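Side-chain contacts in angiogenin-1 (Salmo salar, PDB 7BFK), which probably cleaves RNA as a secreted endonuclease of the pancreatic ribonuclease (RNase A) family: residues 1-5 with 6-10; 9-12 with 13-17; 47-51 with 52-56. All coordinates share one frame; numbering follows the deposited sequence.

Contact 1 (1-5 with 6-10); sequences MDVNQ and QYNHF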
ATOM      1  N   MET A   1      -4.593  14.183 -17.328  1.00 46.18           N
ATOM      2  CA  MET A   1      -5.854  13.545 -16.843  1.00 46.04           C
ATOM      3  C   MET A   1      -6.332  14.297 -15.606  1.00 42.07           C
ATOM      4  O   MET A   1      -5.609  15.199 -15.142  1.00 45.37           O
ATOM      5  CB  MET A   1      -5.671  12.050 -16.506  1.00 48.76           C
ATOM      6  CG  MET A   1      -4.695  11.764 -15.379  1.00 48.21           C
ATOM      7  SD  MET A   1      -4.514   9.952 -15.010  1.00 51.83           S
ATOM      8  CE  MET A   1      -3.011   9.968 -14.042  1.00 48.41           C
ATOM      9  N   ASP A   2      -7.541  13.982 -15.154  1.00 41.26           N
ATOM     10  CA  ASP A   2      -8.185  14.581 -13.962  1.00 44.03           C
ATOM     11  C   ASP A   2      -7.460  14.066 -12.716  1.00 39.75           C
ATOM     12  O   ASP A   2      -6.824  12.990 -12.780  1.00 36.78           O
ATOM     13  CB  ASP A   2      -9.692  14.289 -13.904  1.00 49.92           C
ATOM     14  CG  ASP A   2     -10.060  12.813 -13.886  1.00 54.16           C
ATOM     15  OD1 ASP A   2      -9.373  12.023 -14.574  1.00 62.23           O
ATOM     16  OD2 ASP A   2     -11.038  12.462 -13.179  1.00 66.61           O
ATOM     17  N   VAL A   3      -7.510  14.849 -11.651  1.00 40.90           N
ATOM     18  CA  VAL A   3      -6.906  14.504 -10.341  1.00 40.99           C
ATOM     19  C   VAL A   3      -7.953  13.710  -9.556  1.00 36.11           C
ATOM     20  O   VAL A   3      -9.118  14.101  -9.574  1.00 33.65           O
ATOM     21  CB  VAL A   3      -6.466  15.770  -9.571  1.00 46.31           C
ATOM     22  CG1 VAL A   3      -6.086  15.455  -8.133  1.00 47.14           C
ATOM     23  CG2 VAL A   3      -5.329  16.513 -10.270  1.00 48.04           C
ATOM     24  N   ASN A   4      -7.560  12.591  -8.982  1.00 34.78           N
ATOM     25  CA  ASN A   4      -8.360  11.885  -7.959  1.00 32.58           C
ATOM     26  C   ASN A   4      -7.488  11.882  -6.721  1.00 31.92           C
ATOM     27  O   ASN A   4      -6.514  11.129  -6.696  1.00 29.61           O
ATOM     28  CB  ASN A   4      -8.803  10.482  -8.344  1.00 37.87           C
ATOM     29  CG  ASN A   4      -9.685   9.882  -7.264  1.00 37.54           C
ATOM     30  OD1 ASN A   4      -9.339   9.916  -6.084  1.00 38.42           O
ATOM     31  ND2 ASN A   4     -10.836   9.357  -7.654  1.00 39.87           N
ATOM     32  N   GLN A   5      -7.825  12.700  -5.733  1.00 30.79           N
ATOM     33  CA  GLN A   5      -6.990  12.879  -4.530  1.00 30.54           C
ATOM     34  C   GLN A   5      -6.798  11.527  -3.810  1.00 31.28           C
ATOM     35  O   GLN A   5      -5.765  11.375  -3.152  1.00 27.58           O
ATOM     36  CB  GLN A   5      -7.599  13.939  -3.622  1.00 36.21           C
ATOM     37  CG  GLN A   5      -6.619  14.425  -2.567  1.00 45.28           C
ATOM     38  CD  GLN A   5      -5.353  14.971  -3.186  1.00 48.91           C
ATOM     39  OE1 GLN A   5      -4.245  14.714  -2.708  1.00 59.71           O
ATOM     40  NE2 GLN A   5      -5.506  15.712  -4.275  1.00 43.32           N
ATOM     41  N   GLN A   6      -7.762  10.608  -3.903  1.00 29.79           N
ATOM     42  CA  GLN A   6      -7.662   9.269  -3.252  1.00 32.13           C
ATOM     43  C   GLN A   6      -6.606   8.442  -3.982  1.00 26.65           C
ATOM     44  O   GLN A   6      -5.937   7.608  -3.336  1.00 27.32           O
ATOM     45  CB  GLN A   6      -9.023   8.586  -3.166  1.00 35.05           C
ATOM     46  CG  GLN A   6      -9.784   9.022  -1.927  1.00 43.48           C
ATOM     47  CD  GLN A   6     -11.223   8.579  -1.890  1.00 49.66           C
ATOM     48  OE1 GLN A   6     -11.800   8.139  -2.892  1.00 48.51           O
ATOM     49  NE2 GLN A   6     -11.825   8.729  -0.721  1.00 60.15           N
ATOM     50  N   TYR A   7      -6.414   8.704  -5.266  1.00 28.53           N
ATOM     51  CA  TYR A   7      -5.339   8.048  -6.062  1.00 27.45           C
ATOM     52  C   TYR A   7      -3.997   8.576  -5.558  1.00 27.45           C
ATOM     53  O   TYR A   7      -3.108   7.766  -5.289  1.00 25.84           O
ATOM     54  CB  TYR A   7      -5.528   8.260  -7.560  1.00 29.13           C
ATOM     55  CG  TYR A   7      -4.439   7.647  -8.395  1.00 29.75           C
ATOM     56  CD1 TYR A   7      -3.942   6.388  -8.099  1.00 30.51           C
ATOM     57  CD2 TYR A   7      -3.901   8.319  -9.482  1.00 31.82           C
ATOM     58  CE1 TYR A   7      -2.938   5.811  -8.852  1.00 31.84           C
ATOM     59  CE2 TYR A   7      -2.914   7.747 -10.263  1.00 30.77           C
ATOM     60  CZ  TYR A   7      -2.428   6.487  -9.946  1.00 34.30           C
ATOM     61  OH  TYR A   7      -1.440   5.917 -10.692  1.00 35.02           O
ATOM     62  N   ASN A   8      -3.845   9.903  -5.417  1.00 26.24           N
ATOM     63  CA  ASN A   8      -2.595  10.499  -4.875  1.00 25.63           C
ATOM     64  C   ASN A   8      -2.326   9.921  -3.481  1.00 27.22           C
ATOM     65  O   ASN A   8      -1.167   9.596  -3.168  1.00 24.87           O
ATOM     66  CB  ASN A   8      -2.636  12.029  -4.823  1.00 26.75           C
ATOM     67  CG  ASN A   8      -2.571  12.641  -6.204  1.00 30.07           C
ATOM     68  OD1 ASN A   8      -3.554  12.628  -6.951  1.00 28.41           O
ATOM     69  ND2 ASN A   8      -1.403  13.155  -6.556  1.00 34.00           N
ATOM     70  N   HIS A   9      -3.363   9.821  -2.659  1.00 30.15           N
ATOM     71  CA  HIS A   9      -3.245   9.262  -1.289  1.00 30.34           C
ATOM     72  C   HIS A   9      -2.755   7.798  -1.401  1.00 27.25           C
ATOM     73  O   HIS A   9      -1.854   7.410  -0.660  1.00 25.81           O
ATOM     74  CB  HIS A   9      -4.575   9.389  -0.552  1.00 36.36           C
ATOM     75  CG  HIS A   9      -4.421   9.382   0.934  1.00 44.21           C
ATOM     76  ND1 HIS A   9      -3.323   8.813   1.561  1.00 51.00           N
ATOM     77  CD2 HIS A   9      -5.238   9.811   1.917  1.00 52.61           C
ATOM     78  CE1 HIS A   9      -3.455   8.925   2.867  1.00 52.33           C
ATOM     79  NE2 HIS A   9      -4.629   9.527   3.114  1.00 60.29           N
ATOM     80  N   PHE A  10      -3.329   7.032  -2.312  1.00 26.91           N
ATOM     81  CA  PHE A  10      -2.965   5.603  -2.545  1.00 25.43           C
ATOM     82  C   PHE A  10      -1.485   5.506  -2.911  1.00 27.72           C
ATOM     83  O   PHE A  10      -0.763   4.720  -2.291  1.00 25.87           O
ATOM     84  CB  PHE A  10      -3.849   4.991  -3.621  1.00 25.23           C
ATOM     85  CG  PHE A  10      -3.482   3.567  -3.950  1.00 24.76           C
ATOM     86  CD1 PHE A  10      -2.436   3.284  -4.810  1.00 27.44           C
ATOM     87  CD2 PHE A  10      -4.164   2.511  -3.361  1.00 27.15           C
ATOM     88  CE1 PHE A  10      -2.075   1.969  -5.076  1.00 26.58           C
ATOM     89  CE2 PHE A  10      -3.808   1.194  -3.641  1.00 25.14           C
ATOM     90  CZ  PHE A  10      -2.774   0.931  -4.493  1.00 25.07           C
TER
HETATM   91  O   HOH W   1     -12.731   8.173  -5.265  1.00 42.78           O
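Asn4 reaches over the first turn of helix 5-14 and caps it against Gln6 and Tyr7, an N-cap at the start of the N-terminal helix of the RNase A fold. Its CG is anti to the backbone N (chi1 -177°), which puts it beside the carbonyl carbon, so that OD1 faces the first amide N-H groups of the helix. OD1 accepts from Tyr7 N at 3.3 Å, the donor standing 45° out of the carbonyl plane and so off a lone pair. Gln6 N lies nearer to OD1, at 2.8 Å, but makes a weak, bent bond. Asparagine suits the site because its carbonyl is just long enough to serve backbone N-H groups that have no preceding turn. Its own backbone O takes over regular pairing: it receives Asn8 N at 3.2 Å and shares Tyr7 N through a weak bond.

The Tyr7 ring leads away from residues 1-5 toward Pro51 and Gln55 of helix 51-55. The extended thioether of Met1 runs to this ring, its CE lying at the edge, 4.4 Å from Tyr7 CE2. Gln5, bent at its second torsion, crosses Asn8 nearly at a right angle, with Gln5 OE1 3.8 Å from Asn8 CB. Gln6 runs out past Val113 and Tyr115, its amide only 24° from the plane of the Asn4 amide. One water joins the two amides: it accepts from Asn4 ND2 at 3.3 Å and donates to Gln6 OE1 at an unusually short 2.5 Å.

Contact 2 (9-12 with 13-17); sequences HFLK and QHVDG
Gln13, near the end of helix 5-14, donates its backbone N to His9 O at 2.9 Å. Its side chain is extended from a CG anti to the backbone N, which carries the amide across His9 at a slant; Gln13 NE2 lies 3.9 Å from His9 CE1, the amide steeply turned, 75° from the ring plane. His14 follows, its N bonded to Phe10 O at 2.8 Å. Its CB rests over one face of the Phe10 ring as a CH-pi contact, 4.3 Å from the centroid, while the two rings meet obliquely with planes at 50°. His14 ND1 is hydrogen-bonded to Thr45 O. Val15 uses one methyl for two neighbours, setting CG2 3.6 Å from Leu11 CD2 and 3.8 Å from Phe10 CE1, and its N still bonds Leu11 O. Were Phe10 replaced by an alanine here, His14 CB and Val15 CG2 would probably lose their shared ring and face a gap beside Val54. Phe10 beneath His14 CB and the bond from ND1 to Thr45 O probably restrict how the imidazole turns, consistent with the RNase A family, in which the N-terminal helix supplies a catalytic histidine.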
ATOM      1  N   HIS A   9      -3.363   9.821  -2.659  1.00 30.15           N
ATOM      2  CA  HIS A   9      -3.245   9.262  -1.289  1.00 30.34           C
ATOM      3  C   HIS A   9      -2.755   7.798  -1.401  1.00 27.25           C
ATOM      4  O   HIS A   9      -1.854   7.410  -0.660  1.00 25.81           O
ATOM      5  CB  HIS A   9      -4.575   9.389  -0.552  1.00 36.36           C
ATOM      6  CG  HIS A   9      -4.421   9.382   0.934  1.00 44.21           C
ATOM      7  ND1 HIS A   9      -3.323   8.813   1.561  1.00 51.00           N
ATOM      8  CD2 HIS A   9      -5.238   9.811   1.917  1.00 52.61           C
ATOM      9  CE1 HIS A   9      -3.455   8.925   2.867  1.00 52.33           C
ATOM     10  NE2 HIS A   9      -4.629   9.527   3.114  1.00 60.29           N
ATOM     11  N   PHE A  10      -3.329   7.032  -2.312  1.00 26.91           N
ATOM     12  CA  PHE A  10      -2.965   5.603  -2.545  1.00 25.43           C
ATOM     13  C   PHE A  10      -1.485   5.506  -2.911  1.00 27.72           C
ATOM     14  O   PHE A  10      -0.763   4.720  -2.291  1.00 25.87           O
ATOM     15  CB  PHE A  10      -3.849   4.991  -3.621  1.00 25.23           C
ATOM     16  CG  PHE A  10      -3.482   3.567  -3.950  1.00 24.76           C
ATOM     17  CD1 PHE A  10      -2.436   3.284  -4.810  1.00 27.44           C
ATOM     18  CD2 PHE A  10      -4.164   2.511  -3.361  1.00 27.15           C
ATOM     19  CE1 PHE A  10      -2.075   1.969  -5.076  1.00 26.58           C
ATOM     20  CE2 PHE A  10      -3.808   1.194  -3.641  1.00 25.14           C
ATOM     21  CZ  PHE A  10      -2.774   0.931  -4.493  1.00 25.07           C
ATOM     22  N   LEU A  11      -1.027   6.320  -3.873  1.00 26.88           N
ATOM     23  CA  LEU A  11       0.390   6.305  -4.300  1.00 27.85           C
ATOM     24  C   LEU A  11       1.293   6.618  -3.109  1.00 27.50           C
ATOM     25  O   LEU A  11       2.290   5.900  -2.933  1.00 28.45           O
ATOM     26  CB  LEU A  11       0.585   7.313  -5.428  1.00 28.32           C
ATOM     27  CG  LEU A  11      -0.145   6.998  -6.720  1.00 27.27           C
ATOM     28  CD1 LEU A  11       0.123   8.093  -7.751  1.00 29.53           C
ATOM     29  CD2 LEU A  11       0.291   5.633  -7.272  1.00 26.62           C
ATOM     30  N   LYS A  12       0.974   7.649  -2.324  1.00 30.07           N
ATOM     31  CA  LYS A  12       1.796   8.063  -1.156  1.00 32.47           C
ATOM     32  C   LYS A  12       1.867   6.913  -0.143  1.00 31.56           C
ATOM     33  O   LYS A  12       2.937   6.632   0.358  1.00 30.71           O
ATOM     34  CB  LYS A  12       1.203   9.292  -0.457  1.00 37.48           C
ATOM     35  CG  LYS A  12       1.376  10.633  -1.168  1.00 47.91           C
ATOM     36  CD  LYS A  12       0.495  11.721  -0.528  1.00 48.95           C
ATOM     37  CE  LYS A  12       0.311  12.975  -1.359  1.00 55.04           C
ATOM     38  NZ  LYS A  12       1.415  13.944  -1.168  1.00 54.90           N
ATOM     39  N   GLN A  13       0.744   6.263   0.129  1.00 28.17           N
ATOM     40  CA  GLN A  13       0.668   5.160   1.122  1.00 29.60           C
ATOM     41  C   GLN A  13       1.258   3.831   0.596  1.00 32.03           C
ATOM     42  O   GLN A  13       1.825   3.104   1.421  1.00 29.57           O
ATOM     43  CB  GLN A  13      -0.791   4.931   1.474  1.00 31.80           C
ATOM     44  CG  GLN A  13      -1.002   3.900   2.557  1.00 41.11           C
ATOM     45  CD  GLN A  13      -2.331   4.131   3.222  1.00 47.01           C
ATOM     46  OE1 GLN A  13      -3.250   3.329   3.118  1.00 56.36           O
ATOM     47  NE2 GLN A  13      -2.454   5.282   3.859  1.00 48.98           N
ATOM     48  N   HIS A  14       1.153   3.516  -0.705  1.00 30.02           N
ATOM     49  CA  HIS A  14       1.444   2.141  -1.194  1.00 28.22           C
ATOM     50  C   HIS A  14       2.352   2.036  -2.417  1.00 32.17           C
ATOM     51  O   HIS A  14       2.570   0.890  -2.821  1.00 32.41           O
ATOM     52  CB  HIS A  14       0.130   1.427  -1.537  1.00 27.49           C
ATOM     53  CG  HIS A  14      -0.752   1.205  -0.362  1.00 25.70           C
ATOM     54  ND1 HIS A  14      -0.404   0.355   0.661  1.00 23.97           N
ATOM     55  CD2 HIS A  14      -1.975   1.676  -0.054  1.00 26.73           C
ATOM     56  CE1 HIS A  14      -1.344   0.370   1.574  1.00 27.93           C
ATOM     57  NE2 HIS A  14      -2.318   1.158   1.156  1.00 25.67           N
ATOM     58  N   VAL A  15       2.841   3.113  -3.035  1.00 27.50           N
ATOM     59  CA  VAL A  15       3.666   2.934  -4.268  1.00 29.32           C
ATOM     60  C   VAL A  15       5.037   3.617  -4.079  1.00 31.42           C
ATOM     61  O   VAL A  15       5.067   4.860  -3.983  1.00 33.56           O
ATOM     62  CB  VAL A  15       2.909   3.419  -5.518  1.00 29.28           C
ATOM     63  CG1 VAL A  15       3.718   3.254  -6.786  1.00 31.19           C
ATOM     64  CG2 VAL A  15       1.551   2.730  -5.663  1.00 30.26           C
ATOM     65  N   ASP A  16       6.124   2.829  -4.036  1.00 31.37           N
ATOM     66  CA  ASP A  16       7.522   3.335  -3.883  1.00 31.20           C
ATOM     67  C   ASP A  16       8.518   2.370  -4.543  1.00 32.04           C
ATOM     68  O   ASP A  16       8.908   1.348  -3.917  1.00 33.36           O
ATOM     69  CB  ASP A  16       7.870   3.607  -2.417  1.00 33.62           C
ATOM     70  CG  ASP A  16       9.287   4.129  -2.218  1.00 36.12           C
ATOM     71  OD1 ASP A  16       9.947   4.455  -3.226  1.00 39.92           O
ATOM     72  OD2 ASP A  16       9.716   4.185  -1.068  1.00 37.14           O
ATOM     73  N   GLY A  17       8.930   2.705  -5.763  1.00 32.50           N
ATOM     74  CA  GLY A  17       9.886   1.932  -6.570  1.00 36.05           C
ATOM     75  C   GLY A  17      11.229   1.746  -5.875  1.00 37.30           C
ATOM     76  O   GLY A  17      11.902   0.794  -6.209  1.00 36.91           O
TER

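Contact 3 (47-51 with 52-56); sequences ILANP and DQVQA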
ATOM      1  N   ILE A  47       4.312  -1.221  -2.943  1.00 24.86           N
ATOM      2  CA  ILE A  47       4.509  -1.809  -4.297  1.00 24.99           C
ATOM      3  C   ILE A  47       5.720  -1.129  -4.946  1.00 25.58           C
ATOM      4  O   ILE A  47       5.752   0.106  -5.012  1.00 25.46           O
ATOM      5  CB  ILE A  47       3.254  -1.651  -5.162  1.00 25.33           C
ATOM      6  CG1 ILE A  47       2.000  -2.177  -4.461  1.00 24.65           C
ATOM      7  CG2 ILE A  47       3.459  -2.327  -6.505  1.00 27.36           C
ATOM      8  CD1 ILE A  47       0.734  -1.714  -5.108  1.00 25.06           C
ATOM      9  N   LEU A  48       6.667  -1.912  -5.440  1.00 27.07           N
ATOM     10  CA  LEU A  48       7.872  -1.371  -6.122  1.00 31.67           C
ATOM     11  C   LEU A  48       7.571  -1.269  -7.615  1.00 31.96           C
ATOM     12  O   LEU A  48       7.966  -2.163  -8.346  1.00 31.68           O
ATOM     13  CB  LEU A  48       9.076  -2.274  -5.826  1.00 34.24           C
ATOM     14  CG  LEU A  48       9.731  -2.065  -4.458  1.00 36.35           C
ATOM     15  CD1 LEU A  48       8.776  -2.364  -3.319  1.00 37.16           C
ATOM     16  CD2 LEU A  48      11.001  -2.903  -4.305  1.00 42.41           C
ATOM     17  N   ALA A  49       6.898  -0.196  -8.029  1.00 27.51           N
ATOM     18  CA  ALA A  49       6.440   0.015  -9.410  1.00 33.68           C
ATOM     19  C   ALA A  49       6.141   1.496  -9.639  1.00 33.57           C
ATOM     20  O   ALA A  49       6.144   2.271  -8.665  1.00 32.92           O
ATOM     21  CB  ALA A  49       5.213  -0.835  -9.657  1.00 38.89           C
ATOM     22  N   ASN A  50       5.915   1.874 -10.890  1.00 36.75           N
ATOM     23  CA  ASN A  50       5.546   3.265 -11.231  1.00 37.23           C
ATOM     24  C   ASN A  50       4.023   3.340 -11.162  1.00 34.91           C
ATOM     25  O   ASN A  50       3.333   2.336 -11.307  1.00 32.51           O
ATOM     26  CB  ASN A  50       6.197   3.729 -12.537  1.00 44.24           C
ATOM     27  CG  ASN A  50       5.435   3.404 -13.805  1.00 57.83           C
ATOM     28  OD1 ASN A  50       4.385   2.772 -13.779  1.00 67.29           O
ATOM     29  ND2 ASN A  50       5.963   3.855 -14.935  1.00 70.70           N
ATOM     30  N   PRO A  51       3.470   4.524 -10.850  1.00 33.78           N
ATOM     31  CA  PRO A  51       2.024   4.723 -10.817  1.00 32.83           C
ATOM     32  C   PRO A  51       1.277   4.110 -12.013  1.00 31.53           C
ATOM     33  O   PRO A  51       0.270   3.473 -11.796  1.00 36.70           O
ATOM     34  CB  PRO A  51       1.923   6.247 -10.857  1.00 33.61           C
ATOM     35  CG  PRO A  51       3.129   6.701 -10.081  1.00 37.17           C
ATOM     36  CD  PRO A  51       4.216   5.715 -10.442  1.00 35.16           C
ATOM     37  N   ASP A  52       1.798   4.287 -13.233  1.00 34.93           N
ATOM     38  CA  ASP A  52       1.152   3.776 -14.472  1.00 37.68           C
ATOM     39  C   ASP A  52       0.934   2.265 -14.381  1.00 32.42           C
ATOM     40  O   ASP A  52      -0.126   1.821 -14.790  1.00 35.39           O
ATOM     41  CB  ASP A  52       1.930   4.184 -15.718  1.00 44.00           C
ATOM     42  CG  ASP A  52       1.655   5.632 -16.109  1.00 45.62           C
ATOM     43  OD1 ASP A  52       0.932   6.330 -15.350  1.00 50.21           O
ATOM     44  OD2 ASP A  52       2.155   6.042 -17.139  1.00 54.59           O
ATOM     45  N   GLN A  53       1.881   1.524 -13.819  1.00 35.68           N
ATOM     46  CA  GLN A  53       1.811   0.046 -13.706  1.00 39.06           C
ATOM     47  C   GLN A  53       0.693  -0.317 -12.730  1.00 36.82           C
ATOM     48  O   GLN A  53       0.014  -1.334 -12.935  1.00 35.79           O
ATOM     49  CB  GLN A  53       3.117  -0.553 -13.183  1.00 46.02           C
ATOM     50  CG  GLN A  53       4.379  -0.187 -13.972  1.00 51.54           C
ATOM     51  CD  GLN A  53       5.572  -0.979 -13.483  1.00 59.90           C
ATOM     52  OE1 GLN A  53       6.654  -0.441 -13.216  1.00 65.82           O
ATOM     53  NE2 GLN A  53       5.379  -2.286 -13.347  1.00 56.87           N
ATOM     54  N   VAL A  54       0.541   0.460 -11.668  1.00 32.32           N
ATOM     55  CA  VAL A  54      -0.491   0.179 -10.636  1.00 32.02           C
ATOM     56  C   VAL A  54      -1.847   0.678 -11.147  1.00 31.13           C
ATOM     57  O   VAL A  54      -2.837  -0.045 -10.928  1.00 29.73           O
ATOM     58  CB  VAL A  54      -0.114   0.765  -9.260  1.00 33.69           C
ATOM     59  CG1 VAL A  54      -1.137   0.389  -8.206  1.00 31.81           C
ATOM     60  CG2 VAL A  54       1.279   0.321  -8.825  1.00 34.32           C
ATOM     61  N   GLN A  55      -1.909   1.843 -11.814  1.00 33.65           N
ATOM     62  CA  GLN A  55      -3.196   2.382 -12.326  1.00 33.24           C
ATOM     63  C   GLN A  55      -3.759   1.370 -13.335  1.00 33.41           C
ATOM     64  O   GLN A  55      -4.981   1.148 -13.333  1.00 35.03           O
ATOM     65  CB  GLN A  55      -3.053   3.782 -12.929  1.00 37.62           C
ATOM     66  CG  GLN A  55      -4.382   4.339 -13.444  1.00 41.84           C
ATOM     67  CD  GLN A  55      -4.331   5.785 -13.888  1.00 44.50           C
ATOM     68  OE1 GLN A  55      -3.319   6.282 -14.381  1.00 48.33           O
ATOM     69  NE2 GLN A  55      -5.445   6.480 -13.706  1.00 55.02           N
ATOM     70  N   ALA A  56      -2.884   0.719 -14.096  1.00 33.84           N
ATOM     71  CA  ALA A  56      -3.258  -0.259 -15.144  1.00 35.64           C
ATOM     72  C   ALA A  56      -4.074  -1.415 -14.544  1.00 36.59           C
ATOM     73  O   ALA A  56      -4.844  -2.024 -15.293  1.00 39.00           O
ATOM     74  CB  ALA A  56      -2.016  -0.761 -15.848  1.00 38.85           C
TER
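Asn50 and Gln53 face each other in a capping box at the start of helix 51-55. Asn50 OD1 accepts from Gln53 N at 2.8 Å, the donor approaching almost straight along the C=O direction. In return Asn50 N gives a weak bond to Gln53 OE1 at 3.4 Å. Conformation makes the exchange possible: Asn50 CG sits between the backbone N and the carbonyl carbon (chi1 87°), and the extended Gln53 chain runs back past the turn, its amide 69° from that of Asn50. Glutamine has the length to do this, and on the way Gln53 CD packs 3.8 Å from the small methyl Ala49 CB. Pro51 suits the first helical position, since its nitrogen has no hydrogen to pair and its ring restricts the backbone; Pro51 O binds Gln55 N at 2.7 Å. Further in, the methyls Ile47 CG2 and Val54 CG2 meet tip to tip, 4.1 Å apart, tying the end of strand 43-47 to the helix. Phe10 and Val15 pack on Val54 from helix 5-14 and the loop after it, and Gln55 NE2 reaches Lys110 O. Asn50 OD1 probably helps to start this short helix by satisfying an N-H that has no partner a turn back, while Gln53 steadies the cap.

Contacts 1 and 2 are successive parts of one element, helix 5-14: contact 1 covers its start, contact 2 its end, they share His9 and Phe10, and their centres lie 11 Å apart. Contact 3 comes later in the chain, where strand 43-47 leads into helix 51-55, about 9 Å from contact 2 and 13 Å from contact 1, centre to centre. It flanks both: Phe10 CE1 packs 3.6 Å from Val54 CG1, and Ile47 probably hydrogen-bonds through its backbone with His14 and Asp16. The N-terminal helix thereby packs on helix 51-55 and is tied at its end to strand 43-47, holding His14 within the body of the RNase A fold.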